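Local coordinates for protein beta-d-glucoside glucohydrolase (Hypocrea jecorina, PDB 3ZZ1) that probably hydrolyses terminal, non-reducing beta-D-glucosyl residues with release of beta-D-glucose, a step in the breakdown of cellulose, at residues T137-G142 with F189-Q194; Y185-A190 with R672-S677. All blocks are in the same frame, centred on the assembly; numbering follows the deposited sequence.

In the fold
Both contacts use helix 178-194 of the N-terminal family 3 domain, a TIM-barrel relative, and their centres are about 9 Å apart. Contact 1 packs this helix against helix 134-150, which precedes it in the chain, with strand 154-160 coming between them in sequence. Contact 2 takes residues 185-190 of the same helix, starting just before 189-194 and overlapping it at 189-190, and joins them to residues 672-677, a loop of the fibronectin type III-like domain 482 residues further on. Asp191 of contact 1 forms salt bridges to Arg674 (OD1 to NH1, 2.7 Å) and Arg672 of contact 2, so helix 178-194 is tied directly to the fibronectin type III-like domain.

Contact 1: T137-G142 with F189-Q194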
ATOM      1  N   THR A 137      -0.794  -7.055   2.974  1.00  9.54           N
ATOM      2  CA  THR A 137      -1.416  -6.133   2.025  1.00  9.57           C
ATOM      3  C   THR A 137      -2.923  -6.376   1.957  1.00  9.64           C
ATOM      4  O   THR A 137      -3.706  -5.427   1.946  1.00  9.68           O
ATOM      5  CB  THR A 137      -0.769  -6.255   0.634  1.00  9.60           C
ATOM      6  OG1 THR A 137       0.594  -5.825   0.718  1.00 10.71           O
ATOM      7  CG2 THR A 137      -1.498  -5.406  -0.411  1.00  9.58           C
ATOM      8  N   GLY A 138      -3.317  -7.649   1.941  1.00  9.75           N
ATOM      9  CA  GLY A 138      -4.726  -8.029   1.968  1.00  9.61           C
ATOM     10  C   GLY A 138      -5.443  -7.527   3.208  1.00  9.62           C
ATOM     11  O   GLY A 138      -6.491  -6.892   3.111  1.00  9.84           O
ATOM     12  N   ILE A 139      -4.881  -7.808   4.381  1.00  9.96           N
ATOM     13  CA  ILE A 139      -5.439  -7.292   5.638  1.00 10.08           C
ATOM     14  C   ILE A 139      -5.532  -5.762   5.602  1.00  9.98           C
ATOM     15  O   ILE A 139      -6.585  -5.196   5.896  1.00 10.21           O
ATOM     16  CB  ILE A 139      -4.632  -7.775   6.882  1.00 10.08           C
ATOM     17  CG1 ILE A 139      -4.714  -9.306   7.027  1.00 10.45           C
ATOM     18  CG2 ILE A 139      -5.110  -7.071   8.155  1.00  9.94           C
ATOM     19  CD1 ILE A 139      -6.117  -9.880   7.277  1.00  9.63           C
ATOM     20  N   ALA A 140      -4.437  -5.106   5.220  1.00  9.76           N
ATOM     21  CA  ALA A 140      -4.422  -3.651   5.089  1.00  9.80           C
ATOM     22  C   ALA A 140      -5.481  -3.149   4.096  1.00  9.89           C
ATOM     23  O   ALA A 140      -6.195  -2.188   4.389  1.00  9.79           O
ATOM     24  CB  ALA A 140      -3.028  -3.155   4.709  1.00  9.52           C
ATOM     25  N   MET A 141      -5.596  -3.808   2.942  1.00  9.88           N
ATOM     26  CA  MET A 141      -6.638  -3.465   1.965  1.00 10.19           C
ATOM     27  C   MET A 141      -8.029  -3.469   2.595  1.00 10.48           C
ATOM     28  O   MET A 141      -8.751  -2.471   2.521  1.00 11.11           O
ATOM     29  CB  MET A 141      -6.614  -4.410   0.757  1.00 10.03           C
ATOM     30  CG  MET A 141      -5.468  -4.169  -0.232  1.00  9.29           C
ATOM     31  SD  MET A 141      -5.462  -2.565  -1.048  1.00  8.91           S
ATOM     32  CE  MET A 141      -6.764  -2.749  -2.271  1.00  9.82           C
ATOM     33  N   GLY A 142      -8.384  -4.589   3.221  1.00 10.57           N
ATOM     34  CA  GLY A 142      -9.676  -4.760   3.880  1.00 10.53           C
ATOM     35  C   GLY A 142      -9.961  -3.741   4.968  1.00 10.60           C
ATOM     36  O   GLY A 142     -11.074  -3.217   5.052  1.00 10.35           O
ATOM     37  N   PHE A 189      -6.544  -8.516  -3.657  1.00  9.40           N
ATOM     38  CA  PHE A 189      -7.767  -8.014  -4.284  1.00  9.24           C
ATOM     39  C   PHE A 189      -8.989  -8.769  -3.768  1.00  9.11           C
ATOM     40  O   PHE A 189     -10.081  -8.194  -3.666  1.00  9.41           O
ATOM     41  CB  PHE A 189      -7.671  -8.079  -5.808  1.00  9.05           C
ATOM     42  CG  PHE A 189      -6.767  -7.036  -6.397  1.00  9.69           C
ATOM     43  CD1 PHE A 189      -7.259  -5.780  -6.729  1.00  9.47           C
ATOM     44  CD2 PHE A 189      -5.412  -7.304  -6.613  1.00 10.35           C
ATOM     45  CE1 PHE A 189      -6.423  -4.809  -7.274  1.00 10.54           C
ATOM     46  CE2 PHE A 189      -4.571  -6.339  -7.151  1.00 10.26           C
ATOM     47  CZ  PHE A 189      -5.080  -5.089  -7.486  1.00 10.57           C
ATOM     48  N   ALA A 190      -8.803 -10.042  -3.418  1.00  8.76           N
ATOM     49  CA  ALA A 190      -9.869 -10.824  -2.782  1.00  8.73           C
ATOM     50  C   ALA A 190     -10.254 -10.247  -1.417  1.00  8.53           C
ATOM     51  O   ALA A 190     -11.434 -10.157  -1.092  1.00  8.44           O
ATOM     52  CB  ALA A 190      -9.480 -12.288  -2.658  1.00  8.67           C
ATOM     53  N   ASP A 191      -9.259  -9.845  -0.632  1.00  8.63           N
ATOM     54  CA  ASP A 191      -9.514  -9.133   0.615  1.00  8.66           C
ATOM     55  C   ASP A 191     -10.333  -7.873   0.353  1.00  8.55           C
ATOM     56  O   ASP A 191     -11.299  -7.604   1.066  1.00  8.63           O
ATOM     57  CB  ASP A 191      -8.203  -8.755   1.320  1.00  8.62           C
ATOM     58  CG  ASP A 191      -7.498  -9.945   1.935  1.00  8.82           C
ATOM     59  OD1 ASP A 191      -6.937 -10.748   1.164  1.00 10.72           O
ATOM     60  OD2 ASP A 191      -7.485 -10.071   3.186  1.00  7.83           O
ATOM     61  N   ALA A 192      -9.940  -7.106  -0.669  1.00  8.77           N
ATOM     62  CA  ALA A 192     -10.641  -5.866  -1.035  1.00  8.96           C
ATOM     63  C   ALA A 192     -12.096  -6.131  -1.389  1.00  9.00           C
ATOM     64  O   ALA A 192     -12.990  -5.437  -0.907  1.00  9.22           O
ATOM     65  CB  ALA A 192      -9.933  -5.152  -2.190  1.00  8.85           C
ATOM     66  N   VAL A 193     -12.320  -7.150  -2.216  1.00  9.12           N
ATOM     67  CA  VAL A 193     -13.662  -7.557  -2.624  1.00  9.20           C
ATOM     68  C   VAL A 193     -14.472  -7.990  -1.405  1.00  9.58           C
ATOM     69  O   VAL A 193     -15.600  -7.541  -1.217  1.00  9.73           O
ATOM     70  CB  VAL A 193     -13.622  -8.695  -3.688  1.00  9.20           C
ATOM     71  CG1 VAL A 193     -15.020  -9.203  -4.010  1.00  8.52           C
ATOM     72  CG2 VAL A 193     -12.924  -8.219  -4.959  1.00  9.38           C
ATOM     73  N   GLN A 194     -13.881  -8.842  -0.568  1.00  9.87           N
ATOM     74  CA  GLN A 194     -14.551  -9.331   0.643  1.00 10.12           C
ATOM     75  C   GLN A 194     -14.910  -8.176   1.588  1.00 10.13           C
ATOM     76  O   GLN A 194     -15.851  -8.277   2.371  1.00 10.15           O
ATOM     77  CB  GLN A 194     -13.683 -10.375   1.356  1.00 10.09           C
ATOM     78  CG  GLN A 194     -14.441 -11.269   2.344  1.00 10.09           C
ATOM     79  CD  GLN A 194     -14.528 -10.682   3.750  1.00  9.85           C
ATOM     80  OE1 GLN A 194     -13.746  -9.807   4.128  1.00  8.58           O
ATOM     81  NE2 GLN A 194     -15.487 -11.169   4.531  1.00 10.12           N
TER
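Asp191 lays its side chain against the backbone of Gly138 where two barrel helices of the TIM-barrel-like domain run side by side. Asp191 CB is 3.1 Å from Gly138 O, and the carboxylate carbon, Asp191 CG, is 3.4 Å from Gly138 CA. This closeness depends on the missing side chain: a CB built on Gly138 would fall 2.5 Å from OD1 of Asp191, a clash. The torsion of Asp191 (chi1 -72°, CG anti to the carbonyl carbon) carries the carboxylate alongside the neighbouring helix, where CD1 of Ile139 passes 4.3 Å from Asp191 OD2. No hydrogen bond crosses between the segments. Asp191 OD2 lies 3.3 Å from Gly138 O, a meeting of two acceptors that would be unfavourable alone, but both carboxylate oxygens have cationic partners elsewhere: OD1 pairs with Arg674 and OD2 with Arg672, which probably offsets the repulsion. Gly138 O is itself taken by the helical bond from Gly142 N. An alanine here in place of Asp191 would probably leave Arg674 without its acidic partner and NH1 of Arg672 without one, though Arg672 would still hold Asp675, and would open a gap beside Gly138. Further out, the short segments of helices 134-150 and 178-194 approach to 7.7 Å between axes and cross at -24°, nearly parallel, as expected for successive helices on the outside of a beta/alpha barrel. Gly142 continues the glycine-lined surface, with its CA next to the carbonyl oxygen of Asp191. On the side facing the barrel, Met141 and Ala192 both touch Ala157 of strand 154-160, as does Phe189. The Met141 chain bends at chi2 and chi3, turning Met141 CE to 4.0 Å from the CB of Ala192.

Contact 2: Y185-A190 with R672-S677; sequences YTWPFA and RRRDLS
With CG anti to the backbone N (chi1 178°), the indole of Trp187 lies against the guanidinium of Arg674, whose chain starts from a CG set between its own N and carbonyl carbon and bends at chi3, which brings the guanidinium over one face of the ring. The cation-pi geometry is direct: CZ of Arg674 sits 3.7 Å from the centroid of the five-membered ring of Trp187, 19° off the normal, and the two planes are tilted 30° apart. NH2 of Arg674 also donates to O of Trp187 at 3.0 Å, a noticeably bent bond, and packs against CB of Ala190. NH1 of Arg674 and the indole NE1 of Trp187 are both donors and make no bond; NH1 instead pairs with Asp191, and the indole NE1 of Trp187 donates a hydrogen bond to a water 3.0 Å away, which also accepts from Arg672 NH2. This is an interdomain contact, in which a tight 3-10 turn of the fibronectin type III-like domain meets a helix of the TIM-barrel-like domain. Asp675 of that turn puts OD1 at the edge of the Trp187 ring, 3.5 Å from CZ2. The Asp675 carboxylate is gripped side-on by Arg672, Arg672 NH2 to Asp675 OD1 at 2.9 Å and Arg672 NE to Asp675 OD2 at 3.1 Å. The backbone N of Arg672 donates to Asp675 OD2 as well, at 2.9 Å, approaching from the same face of the carboxylate as NE.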
ATOM      1  N   TYR A 185      -0.607 -12.512  -6.389  1.00 10.61           N
ATOM      2  CA  TYR A 185      -1.028 -11.185  -6.841  1.00 10.20           C
ATOM      3  C   TYR A 185      -2.515 -10.873  -6.680  1.00  9.90           C
ATOM      4  O   TYR A 185      -2.863  -9.757  -6.294  1.00  9.95           O
ATOM      5  CB  TYR A 185      -0.518 -10.917  -8.260  1.00  9.96           C
ATOM      6  CG  TYR A 185       0.993 -10.959  -8.296  1.00 10.53           C
ATOM      7  CD1 TYR A 185       1.747  -9.888  -7.816  1.00 10.35           C
ATOM      8  CD2 TYR A 185       1.670 -12.087  -8.758  1.00 10.31           C
ATOM      9  CE1 TYR A 185       3.132  -9.927  -7.823  1.00 10.92           C
ATOM     10  CE2 TYR A 185       3.058 -12.136  -8.767  1.00 10.47           C
ATOM     11  CZ  TYR A 185       3.780 -11.050  -8.295  1.00 10.71           C
ATOM     12  OH  TYR A 185       5.152 -11.081  -8.290  1.00 11.31           O
ATOM     13  N   THR A 186      -3.379 -11.843  -6.958  1.00  9.60           N
ATOM     14  CA  THR A 186      -4.829 -11.633  -6.837  1.00  9.56           C
ATOM     15  C   THR A 186      -5.272 -11.647  -5.375  1.00  9.53           C
ATOM     16  O   THR A 186      -6.222 -10.963  -5.011  1.00  9.59           O
ATOM     17  CB  THR A 186      -5.643 -12.665  -7.662  1.00  9.27           C
ATOM     18  OG1 THR A 186      -5.185 -12.662  -9.016  1.00  9.50           O
ATOM     19  CG2 THR A 186      -7.122 -12.311  -7.665  1.00  9.87           C
ATOM     20  N   TRP A 187      -4.566 -12.418  -4.547  1.00  9.68           N
ATOM     21  CA  TRP A 187      -4.868 -12.556  -3.115  1.00  9.64           C
ATOM     22  C   TRP A 187      -5.368 -11.270  -2.420  1.00  9.66           C
ATOM     23  O   TRP A 187      -6.440 -11.288  -1.804  1.00  9.72           O
ATOM     24  CB  TRP A 187      -3.663 -13.156  -2.367  1.00  9.57           C
ATOM     25  CG  TRP A 187      -3.855 -13.309  -0.870  1.00  9.42           C
ATOM     26  CD1 TRP A 187      -3.943 -12.304   0.056  1.00  9.28           C
ATOM     27  CD2 TRP A 187      -3.954 -14.537  -0.136  1.00  9.55           C
ATOM     28  NE1 TRP A 187      -4.105 -12.827   1.315  1.00  9.21           N
ATOM     29  CE2 TRP A 187      -4.115 -14.195   1.230  1.00 10.12           C
ATOM     30  CE3 TRP A 187      -3.931 -15.892  -0.496  1.00 10.04           C
ATOM     31  CZ2 TRP A 187      -4.251 -15.160   2.236  1.00  9.62           C
ATOM     32  CZ3 TRP A 187      -4.065 -16.854   0.506  1.00 10.33           C
ATOM     33  CH2 TRP A 187      -4.218 -16.478   1.857  1.00 10.63           C
ATOM     34  N   PRO A 188      -4.593 -10.161  -2.494  1.00  9.69           N
ATOM     35  CA  PRO A 188      -5.030  -8.949  -1.786  1.00  9.69           C
ATOM     36  C   PRO A 188      -6.271  -8.273  -2.379  1.00  9.59           C
ATOM     37  O   PRO A 188      -6.960  -7.530  -1.673  1.00  9.78           O
ATOM     38  CB  PRO A 188      -3.812  -8.021  -1.892  1.00  9.65           C
ATOM     39  CG  PRO A 188      -3.055  -8.514  -3.069  1.00  9.80           C
ATOM     40  CD  PRO A 188      -3.235  -9.996  -3.045  1.00  9.63           C
ATOM     41  N   PHE A 189      -6.544  -8.516  -3.657  1.00  9.40           N
ATOM     42  CA  PHE A 189      -7.767  -8.014  -4.284  1.00  9.24           C
ATOM     43  C   PHE A 189      -8.989  -8.769  -3.768  1.00  9.11           C
ATOM     44  O   PHE A 189     -10.081  -8.194  -3.666  1.00  9.41           O
ATOM     45  CB  PHE A 189      -7.671  -8.079  -5.808  1.00  9.05           C
ATOM     46  CG  PHE A 189      -6.767  -7.036  -6.397  1.00  9.69           C
ATOM     47  CD1 PHE A 189      -7.259  -5.780  -6.729  1.00  9.47           C
ATOM     48  CD2 PHE A 189      -5.412  -7.304  -6.613  1.00 10.35           C
ATOM     49  CE1 PHE A 189      -6.423  -4.809  -7.274  1.00 10.54           C
ATOM     50  CE2 PHE A 189      -4.571  -6.339  -7.151  1.00 10.26           C
ATOM     51  CZ  PHE A 189      -5.080  -5.089  -7.486  1.00 10.57           C
ATOM     52  N   ALA A 190      -8.803 -10.042  -3.418  1.00  8.76           N
ATOM     53  CA  ALA A 190      -9.869 -10.824  -2.782  1.00  8.73           C
ATOM     54  C   ALA A 190     -10.254 -10.247  -1.417  1.00  8.53           C
ATOM     55  O   ALA A 190     -11.434 -10.157  -1.092  1.00  8.44           O
ATOM     56  CB  ALA A 190      -9.480 -12.288  -2.658  1.00  8.67           C
ATOM     57  N   ARG A 672      -8.047 -17.903   8.866  1.00 12.55           N
ATOM     58  CA  ARG A 672      -9.132 -18.159   7.928  1.00 12.39           C
ATOM     59  C   ARG A 672      -8.796 -19.402   7.121  1.00 12.39           C
ATOM     60  O   ARG A 672      -7.624 -19.793   7.032  1.00 12.53           O
ATOM     61  CB  ARG A 672      -9.330 -16.965   6.987  1.00 12.41           C
ATOM     62  CG  ARG A 672      -9.538 -15.620   7.698  1.00 12.28           C
ATOM     63  CD  ARG A 672      -9.346 -14.437   6.753  1.00 11.74           C
ATOM     64  NE  ARG A 672      -8.018 -14.425   6.142  1.00 11.38           N
ATOM     65  CZ  ARG A 672      -7.506 -13.419   5.432  1.00 10.37           C
ATOM     66  NH1 ARG A 672      -8.198 -12.310   5.229  1.00  8.86           N
ATOM     67  NH2 ARG A 672      -6.286 -13.526   4.920  1.00 10.93           N
ATOM     68  N   ARG A 673      -9.812 -20.019   6.521  1.00 12.01           N
ATOM     69  CA  ARG A 673      -9.577 -21.196   5.698  1.00 11.69           C
ATOM     70  C   ARG A 673      -8.534 -20.945   4.600  1.00 11.73           C
ATOM     71  O   ARG A 673      -7.669 -21.797   4.357  1.00 11.42           O
ATOM     72  CB  ARG A 673     -10.868 -21.733   5.081  1.00 11.74           C
ATOM     73  CG  ARG A 673     -10.616 -23.018   4.309  1.00 10.99           C
ATOM     74  CD  ARG A 673     -11.843 -23.586   3.636  1.00 11.91           C
ATOM     75  NE  ARG A 673     -11.495 -24.849   2.982  1.00 11.99           N
ATOM     76  CZ  ARG A 673     -11.393 -26.014   3.614  1.00 11.36           C
ATOM     77  NH1 ARG A 673     -11.624 -26.091   4.919  1.00 11.83           N
ATOM     78  NH2 ARG A 673     -11.060 -27.101   2.941  1.00 11.96           N
ATOM     79  N   ARG A 674      -8.616 -19.782   3.954  1.00 11.48           N
ATOM     80  CA  ARG A 674      -7.683 -19.429   2.875  1.00 11.38           C
ATOM     81  C   ARG A 674      -6.227 -19.305   3.352  1.00 11.30           C
ATOM     82  O   ARG A 674      -5.295 -19.492   2.566  1.00 11.29           O
ATOM     83  CB  ARG A 674      -8.142 -18.158   2.142  1.00 11.27           C
ATOM     84  CG  ARG A 674      -7.996 -16.861   2.936  1.00 10.96           C
ATOM     85  CD  ARG A 674      -8.826 -15.738   2.329  1.00 10.37           C
ATOM     86  NE  ARG A 674      -8.306 -15.280   1.041  1.00  9.30           N
ATOM     87  CZ  ARG A 674      -7.593 -14.169   0.853  1.00  9.25           C
ATOM     88  NH1 ARG A 674      -7.289 -13.365   1.872  1.00  6.82           N
ATOM     89  NH2 ARG A 674      -7.183 -13.857  -0.370  1.00  9.18           N
ATOM     90  N   ASP A 675      -6.039 -19.012   4.638  1.00 11.39           N
ATOM     91  CA  ASP A 675      -4.698 -18.905   5.227  1.00 11.29           C
ATOM     92  C   ASP A 675      -3.981 -20.253   5.314  1.00 11.20           C
ATOM     93  O   ASP A 675      -2.774 -20.299   5.543  1.00 11.47           O
ATOM     94  CB  ASP A 675      -4.755 -18.233   6.606  1.00 11.28           C
ATOM     95  CG  ASP A 675      -5.293 -16.807   6.544  1.00 11.08           C
ATOM     96  OD1 ASP A 675      -5.002 -16.084   5.560  1.00 11.08           O
ATOM     97  OD2 ASP A 675      -6.008 -16.409   7.488  1.00  9.27           O
ATOM     98  N   LEU A 676      -4.729 -21.340   5.128  1.00 11.10           N
ATOM     99  CA  LEU A 676      -4.165 -22.694   5.073  1.00 10.84           C
ATOM    100  C   LEU A 676      -4.310 -23.324   3.680  1.00 10.85           C
ATOM    101  O   LEU A 676      -4.081 -24.526   3.504  1.00 10.89           O
ATOM    102  CB  LEU A 676      -4.825 -23.598   6.127  1.00 10.67           C
ATOM    103  CG  LEU A 676      -4.751 -23.181   7.604  1.00 10.54           C
ATOM    104  CD1 LEU A 676      -5.574 -24.124   8.470  1.00  9.70           C
ATOM    105  CD2 LEU A 676      -3.311 -23.137   8.095  1.00  9.76           C
ATOM    106  N   SER A 677      -4.684 -22.506   2.698  1.00 10.78           N
ATOM    107  CA  SER A 677      -4.970 -22.984   1.342  1.00 10.57           C
ATOM    108  C   SER A 677      -3.922 -22.580   0.304  1.00 10.55           C
ATOM    109  O   SER A 677      -3.208 -21.592   0.473  1.00 10.33           O
ATOM    110  CB  SER A 677      -6.348 -22.486   0.883  1.00 10.45           C
ATOM    111  OG  SER A 677      -7.368 -22.895   1.777  1.00 10.24           O
TER
HETATM  112  O   HOH W   1      -4.914 -11.267   3.701  1.00  7.78           O